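PDB 4H0C: Phospholipase/Carboxylesterase from Dyadobacter fermentans, which probably hydrolyses carboxylic esters, possibly including palmitoyl-protein thioesters, as a member of the alpha/beta hydrolase superfamily. Local coordinates for residues A[138-143]-A[174-179]; A[77-82]-A[118-123]; A[153-158]-A[201-206]; A[187-190]-A[196-199]; A[91-96]-A[100-105]. All blocks are in the same frame, centred on the assembly; numbering follows the deposited sequence.

All five contacts belong to one alpha/beta hydrolase fold, and all five use its central sheet or the helices lying on it. Along the chain, interaction 5 is nested in the loop closed by interaction 2; both use helix 77-94, and their centres lie about 15 Å apart. Interaction 1 follows and alternates with interaction 3. Its helix 167-179 touches the helix 109-120 side of interaction 2. Interaction 4 is nested inside interaction 3, with centres about 9 Å apart, and both use helix 198-206 against neighbouring strands 153-160 and 183-190. Interactions 4 and 5 are about 27 Å apart between centres. Helices are thus fastened to both faces of the sheet.

Interaction 1. Residues A[138-143]-A[174-179]; sequences QELAIG and VTILED
I142 and I176 mark the closest backbone approach, with their CA atoms 8.3 Å apart. I142 starts a short 3-10 turn after the extended loop residues 139-141. I176 lies on helix 167-179. No hydrogen bond joins the two segments, and the gap between the backbones is bridged by aliphatic side chains.

I176 does most of the reaching. Its CB points at the loop, and CG1 stands opposite the carbonyl carbon (chi1 -73°). The extended second torsion then carries CD1 out to the loop residues. There it meets two methyl groups. CD1 of I142 is 3.4 Å from I176 CD1, which is tighter than usual for two methyls. CD1 of L140 is 3.9 Å from the same I176 CD1. I142 reaches the helix through the end of its side chain, since its CB is not aimed at it. L140 is pointed at the helix and runs past I176 in the opposite direction. The contact is small and lies at the protein surface, where I142 is largely exposed.

The loop belongs to the connection between strands 127-131 and 153-160. L135, earlier in that connection, touches both L140 and I176. I176 also packs on T119 of helix 109-120. The inward side of helix 167-179 carries V174 and L177, which pack on strands 153-160 and 183-190.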
# COMPACT_ATOMS: atom_id res chain seq x y z
N GLN A 138 12.85 2.84 -11.59
CA GLN A 138 14.00 3.72 -11.66
C GLN A 138 13.56 5.08 -12.22
O GLN A 138 13.95 6.13 -11.69
CB GLN A 138 15.09 3.12 -12.52
CG GLN A 138 16.39 3.92 -12.44
CD GLN A 138 17.53 3.22 -13.12
OE1 GLN A 138 18.22 2.42 -12.51
NE2 GLN A 138 17.71 3.48 -14.40
N GLU A 139 12.77 5.04 -13.30
CA GLU A 139 12.13 6.23 -13.87
C GLU A 139 10.66 6.15 -13.51
O GLU A 139 10.08 5.07 -13.60
CB GLU A 139 12.29 6.25 -15.40
CG GLU A 139 13.68 6.61 -15.89
CD GLU A 139 14.67 5.46 -15.79
OE1 GLU A 139 14.24 4.29 -15.89
OE2 GLU A 139 15.88 5.74 -15.62
N LEU A 140 10.04 7.24 -13.08
CA LEU A 140 8.58 7.24 -12.94
C LEU A 140 7.97 7.20 -14.32
O LEU A 140 8.36 7.97 -15.20
CB LEU A 140 8.11 8.47 -12.19
CG LEU A 140 8.65 8.61 -10.76
CD1 LEU A 140 8.62 10.05 -10.29
CD2 LEU A 140 7.89 7.69 -9.82
N ALA A 141 7.03 6.28 -14.52
CA ALA A 141 6.32 6.17 -15.78
C ALA A 141 4.91 6.74 -15.58
O ALA A 141 3.98 6.00 -15.24
CB ALA A 141 6.26 4.71 -16.22
N ILE A 142 4.76 8.05 -15.79
CA ILE A 142 3.50 8.74 -15.46
C ILE A 142 2.34 8.20 -16.28
O ILE A 142 1.17 8.28 -15.85
CB ILE A 142 3.60 10.29 -15.65
CG1 ILE A 142 4.85 10.84 -14.97
CG2 ILE A 142 2.35 11.00 -15.12
CD1 ILE A 142 4.89 10.59 -13.48
N GLY A 143 2.65 7.65 -17.46
CA GLY A 143 1.62 7.15 -18.34
C GLY A 143 0.82 5.98 -17.79
O GLY A 143 -0.27 5.69 -18.31
N VAL A 174 4.48 12.21 -3.70
CA VAL A 174 3.53 13.20 -3.20
C VAL A 174 3.04 14.14 -4.33
O VAL A 174 1.82 14.42 -4.49
CB VAL A 174 4.16 14.01 -2.02
CG1 VAL A 174 3.27 15.18 -1.60
CG2 VAL A 174 4.44 13.09 -0.83
N THR A 175 3.98 14.61 -5.13
CA THR A 175 3.64 15.51 -6.24
C THR A 175 2.64 14.85 -7.19
O THR A 175 1.64 15.46 -7.58
CB THR A 175 4.88 16.02 -6.97
OG1 THR A 175 5.69 16.74 -6.04
CG2 THR A 175 4.49 16.94 -8.11
N ILE A 176 2.88 13.59 -7.52
CA ILE A 176 1.99 12.86 -8.43
C ILE A 176 0.63 12.63 -7.77
O ILE A 176 -0.43 12.84 -8.41
CB ILE A 176 2.63 11.53 -8.87
CG1 ILE A 176 3.77 11.81 -9.86
CG2 ILE A 176 1.59 10.63 -9.52
CD1 ILE A 176 4.74 10.67 -10.08
N LEU A 177 0.64 12.18 -6.52
CA LEU A 177 -0.62 11.97 -5.76
C LEU A 177 -1.44 13.24 -5.66
O LEU A 177 -2.67 13.23 -5.87
CB LEU A 177 -0.32 11.45 -4.34
CG LEU A 177 0.24 10.02 -4.23
CD1 LEU A 177 0.92 9.81 -2.89
CD2 LEU A 177 -0.86 9.00 -4.42
N GLU A 178 -0.77 14.36 -5.39
CA GLU A 178 -1.48 15.65 -5.30
C GLU A 178 -2.06 16.08 -6.65
O GLU A 178 -3.22 16.49 -6.72
CB GLU A 178 -0.58 16.73 -4.71
CG GLU A 178 -0.38 16.53 -3.20
CD GLU A 178 0.42 17.63 -2.54
OE1 GLU A 178 1.27 18.26 -3.21
OE2 GLU A 178 0.20 17.87 -1.33
N ASP A 179 -1.29 15.90 -7.71
CA ASP A 179 -1.80 16.14 -9.08
C ASP A 179 -3.04 15.32 -9.43
O ASP A 179 -3.91 15.78 -10.18
CB ASP A 179 -0.68 15.96 -10.12
CG ASP A 179 0.25 17.17 -10.18
OD1 ASP A 179 -0.09 18.25 -9.61
OD2 ASP A 179 1.32 17.03 -10.80

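Interaction 2. Residues A[77-82]-A[118-123]; sequences ALDSAL and TTRNAR
A water molecule joins D79 to R120. It donates a hydrogen bond to D79 OD1 at 2.7 Å and accepts one from R120 NH1 at 2.9 Å. The water lies at the edge of the guanidinium, in its plane. The carboxylate oxygen does not. D79 OD1 is 4.1 Å from R120 NH1 but stands well out of the guanidinium plane, and the two flat groups are turned 75° apart. No N-H points directly at it. Attraction between the opposite charges probably still contributes, while the water provides the bonded link.

The segments sit on helices 77-94 and 109-120, which pack beside each other in the alpha/beta hydrolase fold. The R120 chain is extended from CG to NE, which sends the guanidinium across to the other helix. There L82 covers one face of the flat group, with CD1 over its centre, 3.7 Å from R120 CZ. L78 CD2 makes a looser approach, 4.4 Å from R120 NH2.

The arginine also has a partner on its own helix: R120 NE forms a salt bridge with E116 OE2. This bond and the water fix the guanidinium from different N-H groups. L82 reaches further into the same helix, touching L113 and Y117. T119, next to R120, turns to helix 167-179 and packs on L177.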
# COMPACT_ATOMS: atom_id res chain seq x y z
N ALA A 77 6.88 -10.28 -12.00
CA ALA A 77 6.43 -10.39 -10.60
C ALA A 77 5.60 -9.19 -10.15
O ALA A 77 4.55 -9.37 -9.50
CB ALA A 77 7.62 -10.59 -9.67
N LEU A 78 6.04 -7.99 -10.53
CA LEU A 78 5.31 -6.77 -10.16
C LEU A 78 3.88 -6.77 -10.74
O LEU A 78 2.92 -6.55 -9.99
CB LEU A 78 6.07 -5.48 -10.56
CG LEU A 78 5.29 -4.17 -10.32
CD1 LEU A 78 5.00 -3.97 -8.83
CD2 LEU A 78 6.04 -2.96 -10.88
N ASP A 79 3.74 -7.03 -12.05
CA ASP A 79 2.43 -7.10 -12.68
C ASP A 79 1.59 -8.15 -11.98
O ASP A 79 0.39 -7.94 -11.76
CB ASP A 79 2.54 -7.44 -14.16
CG ASP A 79 2.87 -6.23 -15.01
OD1 ASP A 79 2.71 -5.08 -14.51
OD2 ASP A 79 3.27 -6.43 -16.19
N SER A 80 2.22 -9.27 -11.62
CA SER A 80 1.51 -10.33 -10.90
C SER A 80 1.05 -9.83 -9.53
O SER A 80 -0.07 -10.13 -9.10
CB SER A 80 2.39 -11.57 -10.75
OG SER A 80 1.58 -12.66 -10.34
N ALA A 81 1.92 -9.09 -8.85
CA ALA A 81 1.55 -8.49 -7.54
C ALA A 81 0.36 -7.53 -7.70
O ALA A 81 -0.62 -7.60 -6.92
CB ALA A 81 2.76 -7.81 -6.91
N LEU A 82 0.41 -6.67 -8.72
CA LEU A 82 -0.67 -5.70 -8.97
C LEU A 82 -1.97 -6.43 -9.29
O LEU A 82 -3.04 -6.03 -8.82
CB LEU A 82 -0.31 -4.73 -10.10
CG LEU A 82 0.86 -3.78 -9.77
CD1 LEU A 82 1.42 -3.15 -11.05
CD2 LEU A 82 0.40 -2.71 -8.79
N THR A 118 -2.73 1.81 -6.16
CA THR A 118 -3.79 2.79 -6.02
C THR A 118 -3.65 3.93 -7.03
O THR A 118 -4.63 4.48 -7.43
CB THR A 118 -3.93 3.33 -4.59
OG1 THR A 118 -2.68 3.84 -4.17
CG2 THR A 118 -4.38 2.21 -3.64
N THR A 119 -2.41 4.26 -7.42
CA THR A 119 -2.14 5.36 -8.35
C THR A 119 -2.37 4.92 -9.82
O THR A 119 -2.77 5.72 -10.69
CB THR A 119 -0.76 5.96 -8.06
OG1 THR A 119 -0.70 6.26 -6.65
CG2 THR A 119 -0.55 7.28 -8.83
N ARG A 120 -2.17 3.63 -10.10
CA ARG A 120 -2.58 3.10 -11.42
C ARG A 120 -4.09 3.00 -11.54
O ARG A 120 -4.61 2.89 -12.66
CB ARG A 120 -1.94 1.72 -11.65
CG ARG A 120 -0.44 1.80 -11.91
CD ARG A 120 0.07 0.44 -12.34
NE ARG A 120 1.52 0.43 -12.46
CZ ARG A 120 2.20 -0.34 -13.32
NH1 ARG A 120 1.55 -1.12 -14.18
NH2 ARG A 120 3.52 -0.29 -13.33
N ASN A 121 -4.78 2.99 -10.39
CA ASN A 121 -6.21 2.73 -10.33
C ASN A 121 -6.89 3.73 -9.43
O ASN A 121 -7.59 3.35 -8.49
CB ASN A 121 -6.46 1.30 -9.81
CG ASN A 121 -5.87 0.26 -10.74
OD1 ASN A 121 -6.44 -0.05 -11.79
ND2 ASN A 121 -4.72 -0.29 -10.37
N ALA A 122 -6.62 5.01 -9.66
CA ALA A 122 -7.06 6.07 -8.72
C ALA A 122 -8.56 6.27 -8.83
O ALA A 122 -9.09 6.34 -9.92
CB ALA A 122 -6.31 7.37 -8.96
N ARG A 123 -9.21 6.27 -7.68
CA ARG A 123 -10.62 6.59 -7.56
C ARG A 123 -10.84 6.98 -6.12
O ARG A 123 -9.89 7.07 -5.37
CB ARG A 123 -11.51 5.43 -7.97
CG ARG A 123 -11.10 4.08 -7.44
CD ARG A 123 -12.00 3.07 -8.11
NE ARG A 123 -11.66 1.69 -7.87
CZ ARG A 123 -12.56 0.70 -7.88
NH1 ARG A 123 -13.85 0.99 -8.08
NH2 ARG A 123 -12.18 -0.55 -7.67
O HOH W 1 3.00 -2.87 -15.97

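Interaction 3. Residues A[153-158]-A[201-206]; sequences PVFIST and IQLVNN
F155 and V204 are the nearest pair of backbones, with CA atoms 7.2 Å apart. F155 is on strand 153-160 and V204 on helix 198-206, the last helix of this alpha/beta hydrolase fold, which lies against one face of the central sheet. The contact is buried and wholly apolar.

F155 points straight at the helix. Its CG is opposite the backbone N (chi1 177°), which stands the ring up between strand and helix. Two helix residues meet it. L203 comes in at roughly a right angle, with CD2 3.7 Å from F155 CE1. V204 places a methyl over one ring face as a CH-pi contact. Its CG2 is 4.0 Å from the centroid of the F155 ring, 26° off the normal.

Neighbouring strands complete the surroundings. F155 also touches F131 of strand 127-131, and V187 and Y189 of strand 183-190. V204 reaches I129 and F131. Near the start of the helix, S157 OG is hydrogen-bonded to E200 OE2, a polar tie beside the apolar patch. The methyl over the ring is shifted toward the rim, so V204 CG2 comes closest to F155 CD2, at 3.6 Å.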
# COMPACT_ATOMS: atom_id res chain seq x y z
N PRO A 153 -7.98 10.57 1.40
CA PRO A 153 -6.88 10.89 2.32
C PRO A 153 -5.76 9.87 2.15
O PRO A 153 -6.02 8.68 2.14
CB PRO A 153 -7.52 10.80 3.72
CG PRO A 153 -9.01 10.82 3.48
CD PRO A 153 -9.26 10.31 2.09
N VAL A 154 -4.52 10.36 2.03
CA VAL A 154 -3.34 9.51 1.86
C VAL A 154 -2.29 9.95 2.87
O VAL A 154 -2.02 11.14 3.00
CB VAL A 154 -2.73 9.62 0.43
CG1 VAL A 154 -1.48 8.77 0.29
CG2 VAL A 154 -3.75 9.26 -0.64
N PHE A 155 -1.73 8.99 3.60
CA PHE A 155 -0.59 9.23 4.48
C PHE A 155 0.63 8.55 3.90
O PHE A 155 0.60 7.37 3.60
CB PHE A 155 -0.85 8.69 5.88
CG PHE A 155 0.32 8.86 6.82
CD1 PHE A 155 0.56 10.09 7.45
CD2 PHE A 155 1.21 7.80 7.05
CE1 PHE A 155 1.66 10.25 8.31
CE2 PHE A 155 2.30 7.97 7.92
CZ PHE A 155 2.52 9.19 8.54
N ILE A 156 1.69 9.31 3.70
CA ILE A 156 2.94 8.77 3.18
C ILE A 156 4.08 9.24 4.08
O ILE A 156 4.22 10.43 4.37
CB ILE A 156 3.16 9.11 1.68
CG1 ILE A 156 4.43 8.45 1.12
CG2 ILE A 156 3.17 10.62 1.44
CD1 ILE A 156 4.58 8.59 -0.40
N SER A 157 4.88 8.29 4.53
CA SER A 157 6.01 8.64 5.39
C SER A 157 7.28 7.97 4.94
O SER A 157 7.26 7.02 4.16
CB SER A 157 5.72 8.20 6.81
OG SER A 157 5.54 6.80 6.84
N THR A 158 8.39 8.50 5.42
CA THR A 158 9.68 7.83 5.36
C THR A 158 10.60 8.41 6.42
O THR A 158 10.27 9.41 7.09
CB THR A 158 10.32 7.89 3.94
OG1 THR A 158 11.44 6.98 3.88
CG2 THR A 158 10.76 9.32 3.57
N ILE A 201 1.69 5.66 13.86
CA ILE A 201 0.48 4.92 14.23
C ILE A 201 -0.60 5.86 14.77
O ILE A 201 -1.75 5.80 14.32
CB ILE A 201 0.77 3.80 15.26
CG1 ILE A 201 1.65 2.71 14.62
CG2 ILE A 201 -0.53 3.19 15.80
CD1 ILE A 201 1.01 1.98 13.45
N GLN A 202 -0.23 6.73 15.72
CA GLN A 202 -1.18 7.68 16.32
C GLN A 202 -1.70 8.64 15.27
O GLN A 202 -2.89 8.98 15.26
CB GLN A 202 -0.53 8.55 17.40
CG GLN A 202 0.08 7.87 18.60
CD GLN A 202 0.57 8.89 19.63
OE1 GLN A 202 1.77 9.01 19.89
NE2 GLN A 202 -0.37 9.65 20.20
N LEU A 203 -0.78 9.12 14.42
CA LEU A 203 -1.16 10.10 13.42
C LEU A 203 -2.15 9.51 12.44
O LEU A 203 -3.15 10.15 12.09
CB LEU A 203 0.06 10.67 12.70
CG LEU A 203 -0.22 11.83 11.76
CD1 LEU A 203 -1.08 12.92 12.41
CD2 LEU A 203 1.12 12.38 11.27
N VAL A 204 -1.90 8.27 12.01
CA VAL A 204 -2.81 7.60 11.09
C VAL A 204 -4.18 7.39 11.78
O VAL A 204 -5.24 7.58 11.16
CB VAL A 204 -2.21 6.29 10.54
CG1 VAL A 204 -3.29 5.43 9.91
CG2 VAL A 204 -1.13 6.63 9.52
N ASN A 205 -4.15 7.01 13.05
CA ASN A 205 -5.41 6.77 13.77
C ASN A 205 -6.27 8.01 13.93
O ASN A 205 -7.50 7.91 13.93
CB ASN A 205 -5.14 6.14 15.14
CG ASN A 205 -4.72 4.69 15.05
OD1 ASN A 205 -4.91 4.03 14.02
ND2 ASN A 205 -4.15 4.19 16.13
N ASN A 206 -5.62 9.17 14.05
CA ASN A 206 -6.31 10.45 14.25
C ASN A 206 -6.67 11.18 12.96
O ASN A 206 -7.32 12.23 12.99
CB ASN A 206 -5.48 11.37 15.14
CG ASN A 206 -5.35 10.84 16.55
OD1 ASN A 206 -6.31 10.37 17.15
ND2 ASN A 206 -4.15 10.93 17.08

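Interaction 4. Residues A[187-190]-A[196-199]; sequences VVYP and ISGD
Y189 turns one face of its ring to S197, whose OG lies over that face, 4.4 Å from Y189 CE1. This is a loose approach, and no hydrogen bond crosses between the segments. D199 comes to the same side of the ring. Its CB is 4.3 Å from Y189 CE1, and its carbonyl carbon C is 4.2 Å from Y189 OH. So the ring rests against the backbone and first side-chain atoms of the helix start.

The opposite face of the ring is covered from its own strand. V187 CG1, two residues back, sits 3.3 Å above the ring plane, offset toward the rim. The ring is therefore placed between its strand neighbour and the beginning of the helix. With chi1 of Y189 at -63°, its CB-CG bond leans toward the backbone N, and this lays the ring back over V187.

S197 is the N-cap of helix 198-206, and its side chain caps a backbone N in the first turn. S197 OG is also hydrogen-bonded to E200 OE1. The hydroxyl near the ring is thus engaged by its own helix. Y189 touches E200 as well, and packs on S157 of the adjacent strand.

Residues 191-195 connect the two segments. In alpha/beta hydrolases the loop between the last strand and the last helix usually carries the catalytic histidine, and this connection has that position.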
# COMPACT_ATOMS: atom_id res chain seq x y z
N VAL A 187 4.87 12.95 5.85
CA VAL A 187 5.66 13.19 7.05
C VAL A 187 6.99 12.47 6.92
O VAL A 187 7.02 11.27 6.65
CB VAL A 187 4.98 12.80 8.39
CG1 VAL A 187 5.89 13.21 9.54
CG2 VAL A 187 3.63 13.48 8.56
N VAL A 188 8.07 13.23 7.09
CA VAL A 188 9.42 12.70 7.01
C VAL A 188 10.00 12.77 8.41
O VAL A 188 9.92 13.81 9.08
CB VAL A 188 10.31 13.53 6.04
CG1 VAL A 188 11.76 13.06 6.11
CG2 VAL A 188 9.79 13.47 4.60
N TYR A 189 10.55 11.65 8.87
CA TYR A 189 11.06 11.52 10.23
C TYR A 189 12.59 11.43 10.23
O TYR A 189 13.15 10.33 10.06
CB TYR A 189 10.45 10.28 10.89
CG TYR A 189 8.95 10.33 11.05
CD1 TYR A 189 8.37 10.93 12.17
CD2 TYR A 189 8.11 9.76 10.09
CE1 TYR A 189 7.00 10.99 12.32
CE2 TYR A 189 6.73 9.81 10.24
CZ TYR A 189 6.19 10.42 11.37
OH TYR A 189 4.83 10.48 11.52
N PRO A 190 13.28 12.57 10.45
CA PRO A 190 14.73 12.60 10.47
C PRO A 190 15.27 11.62 11.51
O PRO A 190 14.80 11.62 12.66
CB PRO A 190 15.03 14.04 10.92
CG PRO A 190 13.86 14.83 10.46
CD PRO A 190 12.68 13.91 10.62
N ILE A 196 7.93 1.21 11.55
CA ILE A 196 6.73 2.02 11.80
C ILE A 196 6.84 2.58 13.21
O ILE A 196 6.79 1.82 14.20
CB ILE A 196 5.44 1.21 11.64
CG1 ILE A 196 5.38 0.52 10.26
CG2 ILE A 196 4.23 2.11 11.91
CD1 ILE A 196 4.26 -0.50 10.08
N SER A 197 7.02 3.90 13.32
CA SER A 197 7.13 4.56 14.62
C SER A 197 5.76 4.68 15.28
O SER A 197 4.71 4.61 14.61
CB SER A 197 7.83 5.93 14.50
OG SER A 197 6.99 6.88 13.83
N GLY A 198 5.76 4.84 16.61
CA GLY A 198 4.50 5.01 17.34
C GLY A 198 3.78 6.28 16.92
O GLY A 198 2.54 6.35 16.93
N ASP A 199 4.56 7.30 16.53
CA ASP A 199 4.00 8.58 16.09
C ASP A 199 3.17 8.40 14.81
O ASP A 199 2.09 9.00 14.66
CB ASP A 199 5.11 9.61 15.87
CG ASP A 199 5.62 10.25 17.18
OD1 ASP A 199 6.52 11.10 17.06
OD2 ASP A 199 5.17 9.92 18.32

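Interaction 5. Residues A[91-96]-A[100-105]; sequences EIEAQG and EQIYFA
I102 opens strand 102-107 and is the residue of segment 100-105 that meets I92 and E93 of helix 77-94. Ahead of it, E100 and Q101 belong to the turn leading into the strand, and Q101 already bonds through its backbone to A24 of strand 23-28.

At I102 the chain comes nearest the helix, with its CA 8.1 Å from that of I92. The side chain is aimed at the helix, and its nearly straight chain from CA to CD1 (chi2 170°) puts CD1 on the helix surface. I102 CD1 is 3.6 Å from I92 CG2, and I102 CG1 is 3.7 Å from the same methyl. E93 adds its aliphatic part, with CG 3.9 Å from I102 CD1, crossing I102 at about a right angle. Its carboxylate goes further: E93 OE1 forms a salt bridge with R123 NH2.

Y103 follows and turns to the other face of the sheet, onto M50 and L209. F104 returns to the face of I102 and packs on T114 and T118 of helix 109-120. A105 continues the strand toward a GxSxG turn, consistent with a nucleophile elbow.

G96, just past the end of the helix, closes it in a Schellman motif with positive phi, and a short loop leads to the strand. This is the return half of a beta-alpha-beta crossover from strand 50-55. I92 lies over the sheet, touching Y53 as well as A24 and V26 of strand 23-28.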
# COMPACT_ATOMS: atom_id res chain seq x y z
N GLU A 91 -12.85 -8.73 -5.16
CA GLU A 91 -13.59 -9.59 -4.21
C GLU A 91 -14.38 -8.77 -3.19
O GLU A 91 -15.58 -9.02 -2.95
CB GLU A 91 -12.66 -10.57 -3.51
CG GLU A 91 -12.16 -11.70 -4.41
CD GLU A 91 -11.39 -12.78 -3.67
OE1 GLU A 91 -10.64 -13.53 -4.34
OE2 GLU A 91 -11.52 -12.90 -2.43
N ILE A 92 -13.72 -7.77 -2.62
CA ILE A 92 -14.34 -6.88 -1.64
C ILE A 92 -15.56 -6.18 -2.25
O ILE A 92 -16.65 -6.17 -1.64
CB ILE A 92 -13.34 -5.86 -1.07
CG1 ILE A 92 -12.27 -6.61 -0.28
CG2 ILE A 92 -14.05 -4.87 -0.14
CD1 ILE A 92 -11.01 -5.82 0.03
N GLU A 93 -15.40 -5.63 -3.45
CA GLU A 93 -16.53 -4.96 -4.09
C GLU A 93 -17.66 -5.95 -4.38
O GLU A 93 -18.82 -5.59 -4.24
CB GLU A 93 -16.12 -4.22 -5.36
CG GLU A 93 -15.15 -3.07 -5.08
CD GLU A 93 -14.74 -2.35 -6.36
OE1 GLU A 93 -13.67 -2.65 -6.90
OE2 GLU A 93 -15.51 -1.51 -6.84
N ALA A 94 -17.33 -7.19 -4.73
CA ALA A 94 -18.36 -8.21 -4.98
C ALA A 94 -19.11 -8.63 -3.70
O ALA A 94 -20.22 -9.16 -3.77
CB ALA A 94 -17.80 -9.42 -5.72
N GLN A 95 -18.49 -8.39 -2.54
CA GLN A 95 -19.12 -8.67 -1.24
C GLN A 95 -19.97 -7.51 -0.83
O GLN A 95 -20.59 -7.54 0.24
CB GLN A 95 -18.07 -8.90 -0.14
CG GLN A 95 -17.05 -10.00 -0.39
CD GLN A 95 -17.60 -11.39 -0.12
OE1 GLN A 95 -18.77 -11.57 0.25
NE2 GLN A 95 -16.74 -12.40 -0.30
N GLY A 96 -20.02 -6.47 -1.66
CA GLY A 96 -20.91 -5.32 -1.45
C GLY A 96 -20.32 -4.11 -0.71
O GLY A 96 -21.07 -3.23 -0.27
N GLU A 100 -15.12 3.36 -2.08
CA GLU A 100 -15.00 4.50 -1.18
C GLU A 100 -14.96 4.14 0.32
O GLU A 100 -14.65 5.01 1.16
CB GLU A 100 -16.07 5.56 -1.46
CG GLU A 100 -17.46 5.15 -1.04
CD GLU A 100 -18.44 6.30 -1.10
OE1 GLU A 100 -18.05 7.41 -1.56
OE2 GLU A 100 -19.59 6.10 -0.69
N GLN A 101 -15.24 2.87 0.63
CA GLN A 101 -15.11 2.32 1.98
C GLN A 101 -13.97 1.30 2.05
O GLN A 101 -13.88 0.54 3.02
CB GLN A 101 -16.42 1.64 2.43
CG GLN A 101 -17.62 2.57 2.53
CD GLN A 101 -17.37 3.77 3.42
OE1 GLN A 101 -16.61 3.72 4.39
NE2 GLN A 101 -18.03 4.88 3.10
N ILE A 102 -13.09 1.30 1.03
CA ILE A 102 -11.95 0.38 1.02
C ILE A 102 -10.70 1.20 1.32
O ILE A 102 -10.46 2.25 0.68
CB ILE A 102 -11.79 -0.42 -0.31
CG1 ILE A 102 -13.01 -1.31 -0.56
CG2 ILE A 102 -10.52 -1.28 -0.25
CD1 ILE A 102 -13.06 -1.97 -1.95
N TYR A 103 -9.95 0.73 2.31
CA TYR A 103 -8.71 1.35 2.77
C TYR A 103 -7.54 0.48 2.38
O TYR A 103 -7.72 -0.72 2.14
CB TYR A 103 -8.76 1.51 4.29
CG TYR A 103 -9.83 2.46 4.76
CD1 TYR A 103 -11.20 2.12 4.68
CD2 TYR A 103 -9.50 3.72 5.24
CE1 TYR A 103 -12.18 3.00 5.12
CE2 TYR A 103 -10.47 4.61 5.68
CZ TYR A 103 -11.81 4.25 5.62
OH TYR A 103 -12.76 5.17 6.04
N PHE A 104 -6.35 1.07 2.29
CA PHE A 104 -5.13 0.32 2.01
C PHE A 104 -4.06 0.67 3.02
O PHE A 104 -3.93 1.85 3.41
CB PHE A 104 -4.57 0.63 0.61
CG PHE A 104 -5.49 0.27 -0.52
CD1 PHE A 104 -6.60 1.08 -0.82
CD2 PHE A 104 -5.26 -0.86 -1.29
CE1 PHE A 104 -7.45 0.74 -1.86
CE2 PHE A 104 -6.13 -1.19 -2.34
CZ PHE A 104 -7.22 -0.39 -2.62
N ALA A 105 -3.29 -0.33 3.46
CA ALA A 105 -2.20 -0.09 4.40
C ALA A 105 -1.03 -0.98 4.05
O ALA A 105 -1.19 -2.19 3.88
CB ALA A 105 -2.66 -0.31 5.83